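Local coordinates for tyrosine-protein phosphatase non-receptor type 18 (Homo sapiens, PDB 2OC3) that removes phosphate from phosphotyrosine in proteins, including autophosphorylated tyrosine kinases, through its classical tyrosine phosphatase catalytic domain, at residues Leu30-Trp44 / Arg272-Arg286. Numbering follows the deposited sequence.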
loop_
_atom_site.group_PDB
_atom_site.type_symbol
_atom_site.label_atom_id
_atom_site.label_comp_id
_atom_site.label_asym_id
_atom_site.label_seq_id
_atom_site.Cartn_x
_atom_site.Cartn_y
_atom_site.Cartn_z
ATOM N N LEU A 30 -6.580 11.326 -20.835
ATOM C CA LEU A 30 -6.416 10.673 -19.530
ATOM C C LEU A 30 -7.693 10.735 -18.700
ATOM O O LEU A 30 -7.977 9.797 -17.952
ATOM C CB LEU A 30 -5.216 11.236 -18.755
ATOM C CG LEU A 30 -3.836 10.876 -19.292
ATOM C CD1 LEU A 30 -2.811 11.252 -18.216
ATOM C CD2 LEU A 30 -3.723 9.405 -19.690
ATOM N N ALA A 31 -8.474 11.810 -18.838
ATOM C CA ALA A 31 -9.785 11.908 -18.181
ATOM C C ALA A 31 -10.707 10.791 -18.652
ATOM O O ALA A 31 -11.334 10.091 -17.841
ATOM C CB ALA A 31 -10.423 13.264 -18.459
ATOM N N GLY A 32 -10.797 10.611 -19.966
ATOM C CA GLY A 32 -11.581 9.530 -20.553
ATOM C C GLY A 32 -11.105 8.146 -20.158
ATOM O O GLY A 32 -11.897 7.261 -19.862
ATOM N N GLU A 33 -9.791 7.966 -20.144
ATOM C CA GLU A 33 -9.199 6.704 -19.771
ATOM C C GLU A 33 -9.528 6.366 -18.314
ATOM O O GLU A 33 -9.869 5.217 -18.030
ATOM C CB GLU A 33 -7.684 6.782 -19.957
ATOM C CG GLU A 33 -7.034 5.503 -20.123
ATOM C CD GLU A 33 -5.597 5.658 -20.582
ATOM O OE1 GLU A 33 -5.335 6.082 -21.726
ATOM O OE2 GLU A 33 -4.726 5.346 -19.776
ATOM N N PHE A 34 -9.401 7.345 -17.412
ATOM C CA PHE A 34 -9.771 7.083 -16.009
ATOM C C PHE A 34 -11.276 6.824 -15.877
ATOM O O PHE A 34 -11.701 5.976 -15.078
ATOM C CB PHE A 34 -9.315 8.167 -15.035
ATOM C CG PHE A 34 -9.412 7.729 -13.581
ATOM C CD1 PHE A 34 -8.659 6.662 -13.147
ATOM C CD2 PHE A 34 -10.290 8.315 -12.712
ATOM C CE1 PHE A 34 -8.755 6.192 -11.835
ATOM C CE2 PHE A 34 -10.403 7.832 -11.379
ATOM C CZ PHE A 34 -9.618 6.810 -10.969
ATOM N N SER A 35 -12.089 7.523 -16.668
ATOM C CA SER A 35 -13.527 7.281 -16.593
ATOM C C SER A 35 -13.800 5.839 -17.037
ATOM O O SER A 35 -14.640 5.136 -16.436
ATOM C CB SER A 35 -14.262 8.301 -17.460
ATOM O OG SER A 35 -15.652 8.069 -17.447
ATOM N N ASP A 36 -13.053 5.335 -18.028
ATOM C CA ASP A 36 -13.204 3.953 -18.473
ATOM C C ASP A 36 -12.761 2.950 -17.405
ATOM O O ASP A 36 -13.359 1.889 -17.239
ATOM C CB ASP A 36 -12.431 3.712 -19.774
ATOM C CG ASP A 36 -13.064 4.398 -20.978
ATOM O OD1 ASP A 36 -14.266 4.777 -20.928
ATOM O OD2 ASP A 36 -12.337 4.561 -21.981
ATOM N N ILE A 37 -11.657 3.244 -16.731
ATOM C CA ILE A 37 -11.270 2.387 -15.615
ATOM C C ILE A 37 -12.395 2.312 -14.574
ATOM O O ILE A 37 -12.706 1.234 -14.087
ATOM C CB ILE A 37 -9.976 2.841 -14.929
ATOM C CG1 ILE A 37 -8.788 2.747 -15.900
ATOM C CG2 ILE A 37 -9.710 1.976 -13.696
ATOM C CD1 ILE A 37 -7.521 3.402 -15.390
ATOM N N GLN A 38 -13.010 3.450 -14.257
ATOM C CA GLN A 38 -14.052 3.451 -13.246
ATOM C C GLN A 38 -15.244 2.648 -13.743
ATOM O O GLN A 38 -15.830 1.876 -13.012
ATOM C CB GLN A 38 -14.471 4.880 -12.921
ATOM C CG GLN A 38 -13.375 5.740 -12.273
ATOM C CD GLN A 38 -13.641 6.082 -10.810
ATOM O OE1 GLN A 38 -13.447 5.273 -9.920
ATOM N NE2 GLN A 38 -14.031 7.318 -10.569
ATOM N N ALA A 39 -15.577 2.791 -15.019
ATOM C CA ALA A 39 -16.727 2.073 -15.579
ATOM C C ALA A 39 -16.494 0.577 -15.608
ATOM O O ALA A 39 -17.366 -0.182 -15.249
ATOM C CB ALA A 39 -17.063 2.572 -17.034
ATOM N N CYS A 40 -15.304 0.158 -16.013
ATOM C CA CYS A 40 -14.966 -1.251 -16.067
ATOM C C CYS A 40 -14.877 -1.875 -14.680
ATOM O O CYS A 40 -15.325 -3.006 -14.464
ATOM C CB CYS A 40 -13.621 -1.453 -16.790
ATOM S SG CYS A 40 -13.734 -1.075 -18.602
ATOM N N SER A 41 -14.254 -1.159 -13.747
ATOM C CA SER A 41 -14.157 -1.735 -12.420
ATOM C C SER A 41 -15.536 -1.821 -11.764
ATOM O O SER A 41 -15.813 -2.812 -11.077
ATOM C CB SER A 41 -13.119 -1.006 -11.559
ATOM O OG SER A 41 -13.448 0.346 -11.378
ATOM N N ALA A 42 -16.404 -0.834 -11.999
ATOM C CA ALA A 42 -17.789 -0.888 -11.459
ATOM C C ALA A 42 -18.555 -2.060 -12.060
ATOM O O ALA A 42 -19.280 -2.764 -11.353
ATOM C CB ALA A 42 -18.540 0.449 -11.734
ATOM N N ALA A 43 -18.393 -2.288 -13.372
ATOM C CA ALA A 43 -19.044 -3.433 -14.033
ATOM C C ALA A 43 -18.544 -4.746 -13.464
ATOM O O ALA A 43 -19.298 -5.675 -13.231
ATOM C CB ALA A 43 -18.805 -3.370 -15.509
ATOM N N TRP A 44 -17.259 -4.806 -13.142
ATOM C CA TRP A 44 -16.705 -6.019 -12.564
ATOM C C TRP A 44 -17.228 -6.248 -11.131
ATOM O O TRP A 44 -17.543 -7.361 -10.679
ATOM C CB TRP A 44 -15.155 -5.945 -12.559
ATOM C CG TRP A 44 -14.554 -7.011 -11.681
ATOM C CD1 TRP A 44 -14.317 -8.325 -12.022
ATOM C CD2 TRP A 44 -14.160 -6.877 -10.312
ATOM N NE1 TRP A 44 -13.798 -9.000 -10.950
ATOM C CE2 TRP A 44 -13.688 -8.146 -9.886
ATOM C CE3 TRP A 44 -14.112 -5.809 -9.410
ATOM C CZ2 TRP A 44 -13.185 -8.357 -8.603
ATOM C CZ3 TRP A 44 -13.613 -6.031 -8.133
ATOM C CH2 TRP A 44 -13.180 -7.306 -7.735
ATOM N N ARG A 272 -7.408 -2.622 -9.298
ATOM C CA ARG A 272 -8.777 -2.360 -8.788
ATOM C C ARG A 272 -9.604 -3.627 -8.480
ATOM O O ARG A 272 -10.592 -3.564 -7.711
ATOM C CB ARG A 272 -9.576 -1.538 -9.798
ATOM C CG ARG A 272 -9.252 -0.098 -9.781
ATOM C CD ARG A 272 -10.073 0.635 -8.758
ATOM N NE ARG A 272 -9.996 2.074 -8.983
ATOM C CZ ARG A 272 -11.002 2.861 -9.331
ATOM N NH1 ARG A 272 -12.232 2.402 -9.564
ATOM N NH2 ARG A 272 -10.756 4.140 -9.449
ATOM N N LYS A 273 -9.268 -4.751 -9.104
ATOM C CA LYS A 273 -9.944 -6.031 -8.882
ATOM C C LYS A 273 -9.349 -6.769 -7.696
ATOM O O LYS A 273 -9.803 -7.848 -7.384
ATOM C CB LYS A 273 -9.883 -6.905 -10.134
ATOM C CG LYS A 273 -10.636 -6.225 -11.275
ATOM C CD LYS A 273 -10.669 -7.039 -12.556
ATOM C CE LYS A 273 -11.370 -6.256 -13.670
ATOM N NZ LYS A 273 -11.317 -7.020 -14.953
ATOM N N GLN A 274 -8.321 -6.195 -7.054
ATOM C CA GLN A 274 -7.641 -6.816 -5.915
ATOM C C GLN A 274 -7.728 -6.038 -4.596
ATOM O O GLN A 274 -7.868 -6.604 -3.526
ATOM C CB GLN A 274 -6.172 -7.048 -6.265
ATOM C CG GLN A 274 -6.030 -8.043 -7.442
ATOM C CD GLN A 274 -4.596 -8.136 -7.915
ATOM O OE1 GLN A 274 -3.824 -8.877 -7.346
ATOM N NE2 GLN A 274 -4.242 -7.391 -8.928
ATOM N N ARG A 275 -7.703 -4.698 -4.696
ATOM C CA ARG A 275 -7.936 -3.788 -3.569
ATOM C C ARG A 275 -8.941 -2.728 -4.008
ATOM O O ARG A 275 -8.775 -2.118 -5.054
ATOM C CB ARG A 275 -6.633 -3.128 -3.169
ATOM C CG ARG A 275 -6.724 -2.141 -1.985
ATOM C CD ARG A 275 -6.946 -2.811 -0.641
ATOM N NE ARG A 275 -7.239 -1.814 0.403
ATOM C CZ ARG A 275 -7.825 -2.088 1.569
ATOM N NH1 ARG A 275 -8.299 -3.286 1.867
ATOM N NH2 ARG A 275 -8.006 -1.113 2.456
ATOM N N PRO A 276 -10.026 -2.536 -3.244
ATOM C CA PRO A 276 -11.032 -1.557 -3.622
ATOM C C PRO A 276 -10.425 -0.167 -3.883
ATOM O O PRO A 276 -9.571 0.262 -3.125
ATOM C CB PRO A 276 -11.944 -1.484 -2.390
ATOM C CG PRO A 276 -11.628 -2.611 -1.569
ATOM C CD PRO A 276 -10.355 -3.232 -1.990
ATOM N N ALA A 277 -10.866 0.452 -4.971
ATOM C CA ALA A 277 -10.529 1.836 -5.304
ATOM C C ALA A 277 -9.046 2.109 -5.434
ATOM O O ALA A 277 -8.602 3.259 -5.256
ATOM C CB ALA A 277 -11.156 2.779 -4.280
ATOM N N ALA A 278 -8.260 1.069 -5.773
ATOM C CA ALA A 278 -6.819 1.268 -6.013
ATOM C C ALA A 278 -6.698 2.301 -7.156
ATOM O O ALA A 278 -7.181 2.098 -8.253
ATOM C CB ALA A 278 -6.131 -0.056 -6.379
ATOM N N VAL A 279 -6.059 3.409 -6.843
ATOM C CA VAL A 279 -5.970 4.597 -7.679
ATOM C C VAL A 279 -7.401 5.171 -7.756
ATOM O O VAL A 279 -8.218 4.746 -8.570
ATOM C CB VAL A 279 -5.353 4.364 -9.065
ATOM C CG1 VAL A 279 -5.190 5.706 -9.762
ATOM C CG2 VAL A 279 -4.035 3.657 -8.961
ATOM N N GLN A 280 -7.709 6.106 -6.878
ATOM C CA GLN A 280 -9.067 6.482 -6.607
ATOM C C GLN A 280 -9.551 7.641 -7.480
ATOM O O GLN A 280 -10.741 7.715 -7.810
ATOM C CB GLN A 280 -9.160 6.848 -5.131
ATOM C CG GLN A 280 -10.550 6.971 -4.602
ATOM C CD GLN A 280 -10.572 6.711 -3.112
ATOM O OE1 GLN A 280 -9.560 6.871 -2.418
ATOM N NE2 GLN A 280 -11.711 6.272 -2.620
ATOM N N THR A 281 -8.656 8.543 -7.849
ATOM C CA THR A 281 -9.045 9.791 -8.515
ATOM C C THR A 281 -8.333 10.023 -9.839
ATOM O O THR A 281 -7.243 9.489 -10.107
ATOM C CB THR A 281 -8.822 11.010 -7.611
ATOM O OG1 THR A 281 -7.415 11.215 -7.468
ATOM C CG2 THR A 281 -9.438 10.820 -6.243
ATOM N N GLU A 282 -8.963 10.825 -10.711
ATOM C CA GLU A 282 -8.359 11.221 -11.947
ATOM C C GLU A 282 -6.991 11.903 -11.716
ATOM O O GLU A 282 -6.047 11.639 -12.461
ATOM C CB GLU A 282 -9.321 12.130 -12.756
ATOM C CG GLU A 282 -8.779 12.554 -14.095
ATOM C CD GLU A 282 -9.643 13.585 -14.795
ATOM O OE1 GLU A 282 -10.881 13.439 -14.799
ATOM O OE2 GLU A 282 -9.069 14.534 -15.355
ATOM N N GLU A 283 -6.897 12.753 -10.707
ATOM C CA GLU A 283 -5.631 13.427 -10.441
ATOM C C GLU A 283 -4.534 12.408 -10.055
ATOM O O GLU A 283 -3.384 12.548 -10.474
ATOM C CB GLU A 283 -5.801 14.487 -9.362
ATOM N N GLN A 284 -4.902 11.383 -9.299
ATOM C CA GLN A 284 -3.953 10.317 -8.994
ATOM C C GLN A 284 -3.532 9.576 -10.242
ATOM O O GLN A 284 -2.362 9.232 -10.386
ATOM C CB GLN A 284 -4.524 9.353 -7.970
ATOM C CG GLN A 284 -4.583 9.957 -6.575
ATOM C CD GLN A 284 -5.441 9.171 -5.571
ATOM O OE1 GLN A 284 -6.066 8.173 -5.944
ATOM N NE2 GLN A 284 -5.518 9.644 -4.317
ATOM N N TYR A 285 -4.476 9.289 -11.140
ATOM C CA TYR A 285 -4.173 8.579 -12.379
ATOM C C TYR A 285 -3.241 9.412 -13.261
ATOM O O TYR A 285 -2.302 8.893 -13.828
ATOM C CB TYR A 285 -5.471 8.227 -13.136
ATOM C CG TYR A 285 -5.310 7.284 -14.305
ATOM C CD1 TYR A 285 -5.050 5.930 -14.090
ATOM C CD2 TYR A 285 -5.439 7.723 -15.628
ATOM C CE1 TYR A 285 -4.893 5.047 -15.123
ATOM C CE2 TYR A 285 -5.326 6.823 -16.682
ATOM C CZ TYR A 285 -5.035 5.478 -16.412
ATOM O OH TYR A 285 -4.912 4.553 -17.422
ATOM N N ARG A 286 -3.488 10.719 -13.337
ATOM C CA ARG A 286 -2.603 11.607 -14.107
ATOM C C ARG A 286 -1.201 11.626 -13.463
ATOM O O ARG A 286 -0.187 11.575 -14.181
ATOM C CB ARG A 286 -3.175 13.018 -14.191
ATOM C CG ARG A 286 -4.368 13.201 -15.093
ATOM C CD ARG A 286 -4.811 14.697 -15.135
ATOM N NE ARG A 286 -6.006 14.874 -15.975
ATOM C CZ ARG A 286 -5.995 14.894 -17.305
ATOM N NH1 ARG A 286 -4.851 14.773 -17.975
ATOM N NH2 ARG A 286 -7.139 15.041 -17.976
HETATM O O HOH W 1 -11.840 11.001 -15.307
HETATM O O HOH W 2 -12.861 6.293 -7.337
#
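Arg272 reaches across to helix 30-44 and takes Gln38 OE1 end-on with both terminal nitrogens, NH1 at 3.1 Å and NH2 at 3.0 Å. The oxygen lies in the guanidinium plane, but the amide stands at 85° to it: NH1 meets a lone pair, while the NH2 donor sits above the carbonyl plane. Along the side-on edge, NE and NH2 share Val279 O (2.8 Å from NH2), and NE also bonds to Ala278 O. Replacing Arg272 by alanine would probably leave Ala278 O and Val279 O without these donors and the Gln38 amide less firmly held, its OE1 keeping a water shared with Gln280 O.

Phe34 stands beside this network, with CZ 3.3 Å from Arg272 NH2. Gln38 CG lies over one face of its ring and Thr281 O over the other; Val279 O and Gln280 O come in at the edge. A chi1 of -166°, which sets CG opposite the backbone N, carries the ring to the first turn of helix 282-296, where CE2 meets Glu282 N. Next to it Tyr285 fits as a knob among Leu30, Glu33, Phe34 and Ile37, and its OH donates a very short 2.5 Å bond to Glu33 OE2. At the far end Lys273 lays CG over the five-membered ring of Trp44, a CH-pi contact.

A second shell holds the end of the loop: Thr281 and Gln284 form a capping box, and Gln284 OE1 accepts from Gln280 N and Thr281 N. Gln280, a probable substrate-binding residue, thus sits on a braced loop close to Gly238. The axes of segments 30-44 and 282-286 lie at 116° to each other, Phe265 of helix 264-272 packs against Ile37 and Tyr285, and Gln274 touches Ile96 of strand 93-97.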